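Local coordinates for poly(ADP-ribose) glycohydrolase (Thermomonospora curvata, PDB 3SIG), which hydrolyses the ribose-ribose bonds of poly(ADP-ribose), releasing ADP-ribose, through a catalytic domain of the macrodomain clan, at residues A[176-181]-A[223-228]. Residue numbers count along the deposited sequence, not the author numbering.
Sequences PAPNRR and GVFGND. With AR6 ([(2R,3S,4R,5R)-5-(6-aminopurin-9-yl)-3,4-dihydroxy-oxolan-2-yl]methyl [hydroxy-[[(2R,3S,4R,5S)-3,4,5-trihydroxyoxolan-2-yl]methoxy]phosphoryl] hydrogen phosphate), chain B.
How a loop can bind phosphate through its backbone amides while its carbonyls are bonded by a neighbouring helix start is well illustrated by 223-228, which follows strand 214-217 and packs on the extended run 176-178, the inverse gamma turn centred on N179 and the start of helix 180-183. G223 opens a type I beta turn ending at G226 (G226 N to G223 O, 3.0 Å). G223 N donates to AR6 O2B (2.9 Å); a side chain here would run into AR6 O1A. G223 O receives R181 NH2 at 3.0 Å. V224 N reaches AR6 O1A (2.8 Å), and V224 O accepts R181 NE (3.0 Å), so the guanidinium of R181, chi3 m, meets two successive carbonyls edge-on. A water bridges V224 O (2.7 Å) and N179 OD1 (3.1 Å), the atom that also N-caps the helix at A182, while N179 ND2 bonds Y143 OH. F225 N completes the set on AR6 O2B (3.0 Å): such a glycine-containing diphosphate-binding loop after a strand is a hallmark of macrodomains. The F225 ring, chi1 m, lies between N179 CB and AR6 C4D, with P176 CB at its edge (4.4 Å from F225 CE2). F225 O accepts R181 N (3.0 Å); F225 CA and N179 CA approach to 4.6 Å. G226 is left-handed (phi 69°), its CA 4.8 Å from R181 CA; a side chain would press on R181 CB. N227, chi1 m, sends ND2 to P178 O (2.9 Å), before D228 N-caps helix 229-240 through A230.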
ATOM      1  N   PRO A 176       4.663   2.172   6.938  1.00  8.73           N
ATOM      2  CA  PRO A 176       4.970   3.577   6.646  1.00  8.95           C
ATOM      3  C   PRO A 176       6.431   3.762   6.310  1.00  8.26           C
ATOM      4  O   PRO A 176       7.322   3.275   7.003  1.00  9.30           O
ATOM      5  CB  PRO A 176       4.666   4.267   7.982  1.00  9.58           C
ATOM      6  CG  PRO A 176       5.010   3.220   8.997  1.00 11.79           C
ATOM      7  CD  PRO A 176       4.657   1.895   8.379  1.00 10.15           C
ATOM      8  N   ALA A 177       6.696   4.474   5.229  1.00  8.91           N
ATOM      9  CA  ALA A 177       8.061   4.890   4.925  1.00  9.53           C
ATOM     10  C   ALA A 177       8.472   5.892   6.004  1.00  9.86           C
ATOM     11  O   ALA A 177       7.622   6.567   6.598  1.00 10.22           O
ATOM     12  CB  ALA A 177       8.146   5.535   3.544  1.00  8.82           C
ATOM     13  N   PRO A 178       9.782   6.044   6.243  1.00 10.84           N
ATOM     14  CA  PRO A 178      10.212   7.106   7.157  1.00 11.67           C
ATOM     15  C   PRO A 178       9.736   8.458   6.642  1.00 12.92           C
ATOM     16  O   PRO A 178       9.724   8.724   5.437  1.00 12.58           O
ATOM     17  CB  PRO A 178      11.728   6.986   7.137  1.00 12.72           C
ATOM     18  CG  PRO A 178      12.057   6.274   5.877  1.00 13.53           C
ATOM     19  CD  PRO A 178      10.921   5.317   5.657  1.00 10.99           C
ATOM     20  N   ASN A 179       9.357   9.335   7.549  1.00 13.38           N
ATOM     21  CA  ASN A 179       8.922  10.673   7.210  1.00 15.04           C
ATOM     22  C   ASN A 179      10.153  11.570   7.076  1.00 15.36           C
ATOM     23  O   ASN A 179      10.551  12.310   8.003  1.00 16.24           O
ATOM     24  CB  ASN A 179       7.976  11.192   8.284  1.00 18.47           C
ATOM     25  CG  ASN A 179       7.211  12.415   7.855  1.00 19.11           C
ATOM     26  OD1 ASN A 179       7.660  13.195   7.026  1.00 17.13           O
ATOM     27  ND2 ASN A 179       6.005  12.552   8.379  1.00 25.99           N
ATOM     28  N   ARG A 180      10.758  11.500   5.906  1.00 14.33           N
ATOM     29  CA  ARG A 180      11.976  12.270   5.640  1.00 14.78           C
ATOM     30  C   ARG A 180      11.732  13.763   5.703  1.00 15.77           C
ATOM     31  O   ARG A 180      12.624  14.543   6.057  1.00 17.28           O
ATOM     32  CB  ARG A 180      12.566  11.867   4.289  1.00 16.22           C
ATOM     33  CG  ARG A 180      13.953  12.475   4.076  1.00 19.04           C
ATOM     34  CD  ARG A 180      14.599  12.084   2.783  1.00 28.53           C
ATOM     35  NE  ARG A 180      15.876  12.788   2.635  1.00 44.79           N
ATOM     36  CZ  ARG A 180      17.040  12.348   3.107  1.00 59.85           C
ATOM     37  NH1 ARG A 180      17.104  11.196   3.749  1.00 65.77           N
ATOM     38  NH2 ARG A 180      18.147  13.056   2.928  1.00 62.73           N
ATOM     39  N   ARG A 181      10.534  14.190   5.348  1.00 19.05           N
ATOM     40  CA  ARG A 181      10.195  15.598   5.404  1.00 19.74           C
ATOM     41  C   ARG A 181      10.312  16.108   6.836  1.00 19.15           C
ATOM     42  O   ARG A 181      10.845  17.189   7.092  1.00 22.11           O
ATOM     43  CB  ARG A 181       8.796  15.804   4.855  1.00 23.32           C
ATOM     44  CG  ARG A 181       8.390  17.244   4.714  1.00 30.18           C
ATOM     45  CD  ARG A 181       7.012  17.370   4.068  1.00 41.90           C
ATOM     46  NE  ARG A 181       6.954  16.721   2.758  1.00 56.72           N
ATOM     47  CZ  ARG A 181       7.210  17.323   1.596  1.00 71.37           C
ATOM     48  NH1 ARG A 181       7.548  18.607   1.557  1.00 77.10           N
ATOM     49  NH2 ARG A 181       7.127  16.638   0.464  1.00 72.52           N
ATOM     50  N   GLY A 223       6.095  11.243  -1.636  1.00 11.18           N
ATOM     51  CA  GLY A 223       5.194  12.375  -1.790  1.00 12.28           C
ATOM     52  C   GLY A 223       5.073  13.106  -0.484  1.00 12.00           C
ATOM     53  O   GLY A 223       5.959  13.897  -0.109  1.00 13.32           O
ATOM     54  N   VAL A 224       4.023  12.803   0.257  1.00 11.64           N
ATOM     55  CA  VAL A 224       3.804  13.454   1.541  1.00 12.54           C
ATOM     56  C   VAL A 224       5.002  13.281   2.463  1.00 12.56           C
ATOM     57  O   VAL A 224       5.333  14.206   3.210  1.00 15.42           O
ATOM     58  CB  VAL A 224       2.517  12.903   2.193  1.00 13.43           C
ATOM     59  CG1 VAL A 224       2.323  13.419   3.603  1.00 15.60           C
ATOM     60  CG2 VAL A 224       1.269  13.245   1.329  1.00 14.40           C
ATOM     61  N   PHE A 225       5.641  12.123   2.445  1.00 12.30           N
ATOM     62  CA  PHE A 225       6.796  11.883   3.332  1.00 12.24           C
ATOM     63  C   PHE A 225       8.163  12.337   2.798  1.00 12.84           C
ATOM     64  O   PHE A 225       9.152  12.245   3.502  1.00 14.13           O
ATOM     65  CB  PHE A 225       6.852  10.408   3.710  1.00 11.23           C
ATOM     66  CG  PHE A 225       5.812   9.965   4.725  1.00 11.45           C
ATOM     67  CD1 PHE A 225       4.955  10.868   5.347  1.00 14.14           C
ATOM     68  CD2 PHE A 225       5.717   8.640   5.050  1.00 11.06           C
ATOM     69  CE1 PHE A 225       4.015  10.410   6.281  1.00 13.12           C
ATOM     70  CE2 PHE A 225       4.804   8.184   5.984  1.00 13.06           C
ATOM     71  CZ  PHE A 225       3.957   9.072   6.611  1.00 12.30           C
ATOM     72  N   GLY A 226       8.216  12.866   1.592  1.00 12.14           N
ATOM     73  CA  GLY A 226       9.384  13.613   1.153  1.00 12.91           C
ATOM     74  C   GLY A 226      10.655  12.824   0.925  1.00 12.61           C
ATOM     75  O   GLY A 226      11.740  13.392   0.938  1.00 13.48           O
ATOM     76  N   ASN A 227      10.559  11.521   0.706  1.00 12.41           N
ATOM     77  CA  ASN A 227      11.744  10.755   0.348  1.00 12.19           C
ATOM     78  C   ASN A 227      12.195  11.017  -1.084  1.00 12.75           C
ATOM     79  O   ASN A 227      11.429  11.466  -1.931  1.00 14.20           O
ATOM     80  CB  ASN A 227      11.527   9.242   0.559  1.00 13.07           C
ATOM     81  CG  ASN A 227      11.567   8.852   2.020  1.00 10.98           C
ATOM     82  OD1 ASN A 227      12.646   8.657   2.569  1.00 12.90           O
ATOM     83  ND2 ASN A 227      10.421   8.803   2.674  1.00 11.50           N
ATOM     84  N   ASP A 228      13.470  10.732  -1.335  1.00 13.62           N
ATOM     85  CA  ASP A 228      14.069  10.883  -2.651  1.00 13.91           C
ATOM     86  C   ASP A 228      13.679   9.701  -3.549  1.00 12.57           C
ATOM     87  O   ASP A 228      14.011   8.555  -3.252  1.00 11.99           O
ATOM     88  CB  ASP A 228      15.589  10.911  -2.450  1.00 14.70           C
ATOM     89  CG  ASP A 228      16.366  11.019  -3.741  1.00 19.54           C
ATOM     90  OD1 ASP A 228      15.777  10.987  -4.832  1.00 21.20           O
ATOM     91  OD2 ASP A 228      17.610  11.109  -3.645  1.00 25.93           O
TER
HETATM   92  N1  AR6 B 280      -1.110   5.287  -7.140  1.00  9.49           N
HETATM   93  C2  AR6 B 280       0.185   5.227  -7.434  1.00 10.25           C
HETATM   94  N3  AR6 B 280       1.114   6.184  -7.149  1.00  8.90           N
HETATM   95  C4  AR6 B 280       0.605   7.249  -6.489  1.00 10.35           C
HETATM   96  C5  AR6 B 280      -0.787   7.360  -6.141  1.00  9.51           C
HETATM   97  C6  AR6 B 280      -1.596   6.313  -6.499  1.00  9.54           C
HETATM   98  N6  AR6 B 280      -2.961   6.369  -6.212  1.00 11.25           N
HETATM   99  N7  AR6 B 280      -0.921   8.609  -5.437  1.00 10.07           N
HETATM  100  C8  AR6 B 280       0.247   9.158  -5.430  1.00 10.32           C
HETATM  101  N9  AR6 B 280       1.220   8.420  -6.037  1.00  9.56           N
HETATM  102  PA  AR6 B 280       2.094   9.390  -1.155  1.00 10.02           P
HETATM  103  PB  AR6 B 280       3.992   8.833   1.073  1.00  9.49           P
HETATM  104  C1' AR6 B 280       2.651   8.641  -6.223  1.00 10.60           C
HETATM  105  O1A AR6 B 280       2.465  10.827  -1.074  1.00 11.74           O
HETATM  106  O1B AR6 B 280       4.449   7.464   1.537  1.00  9.97           O
HETATM  107  C1D AR6 B 280      -0.833   9.820   3.190  1.00 10.70           C
HETATM  108  O1D AR6 B 280      -1.551  10.890   3.740  1.00 12.62           O
HETATM  109  C2' AR6 B 280       3.053  10.101  -6.236  1.00  9.74           C
HETATM  110  O2' AR6 B 280       4.117  10.294  -7.125  1.00 12.26           O
HETATM  111  O2A AR6 B 280       0.638   9.025  -1.028  1.00 10.77           O
HETATM  112  O2B AR6 B 280       5.022   9.798   0.592  1.00 10.19           O
HETATM  113  C2D AR6 B 280      -0.670   8.801   4.248  1.00 11.61           C
HETATM  114  O2D AR6 B 280      -1.798   8.457   4.975  1.00  9.81           O
HETATM  115  C3' AR6 B 280       3.511  10.310  -4.839  1.00 11.11           C
HETATM  116  O3' AR6 B 280       4.481  11.300  -4.737  1.00 12.06           O
HETATM  117  O3A AR6 B 280       2.964   8.559  -0.115  1.00  9.27           O
HETATM  118  C3D AR6 B 280       0.612   9.120   4.889  1.00  9.66           C
HETATM  119  O3D AR6 B 280       0.269  10.018   5.912  1.00 13.34           O
HETATM  120  C4' AR6 B 280       4.054   8.977  -4.410  1.00 10.59           C
HETATM  121  O4' AR6 B 280       3.426   8.018  -5.231  1.00  9.66           O
HETATM  122  C4D AR6 B 280       1.380   9.753   3.783  1.00  9.86           C
HETATM  123  O4D AR6 B 280       0.459  10.267   2.833  1.00 11.50           O
HETATM  124  C5' AR6 B 280       3.873   8.628  -2.939  1.00 10.40           C
HETATM  125  O5' AR6 B 280       2.508   8.731  -2.566  1.00 10.44           O
HETATM  126  C5D AR6 B 280       2.369   8.807   3.102  1.00  9.41           C
HETATM  127  O5D AR6 B 280       3.138   9.561   2.184  1.00  9.55           O
HETATM  128  O   HOH W   1       5.275  14.797   5.877  1.00 29.19           O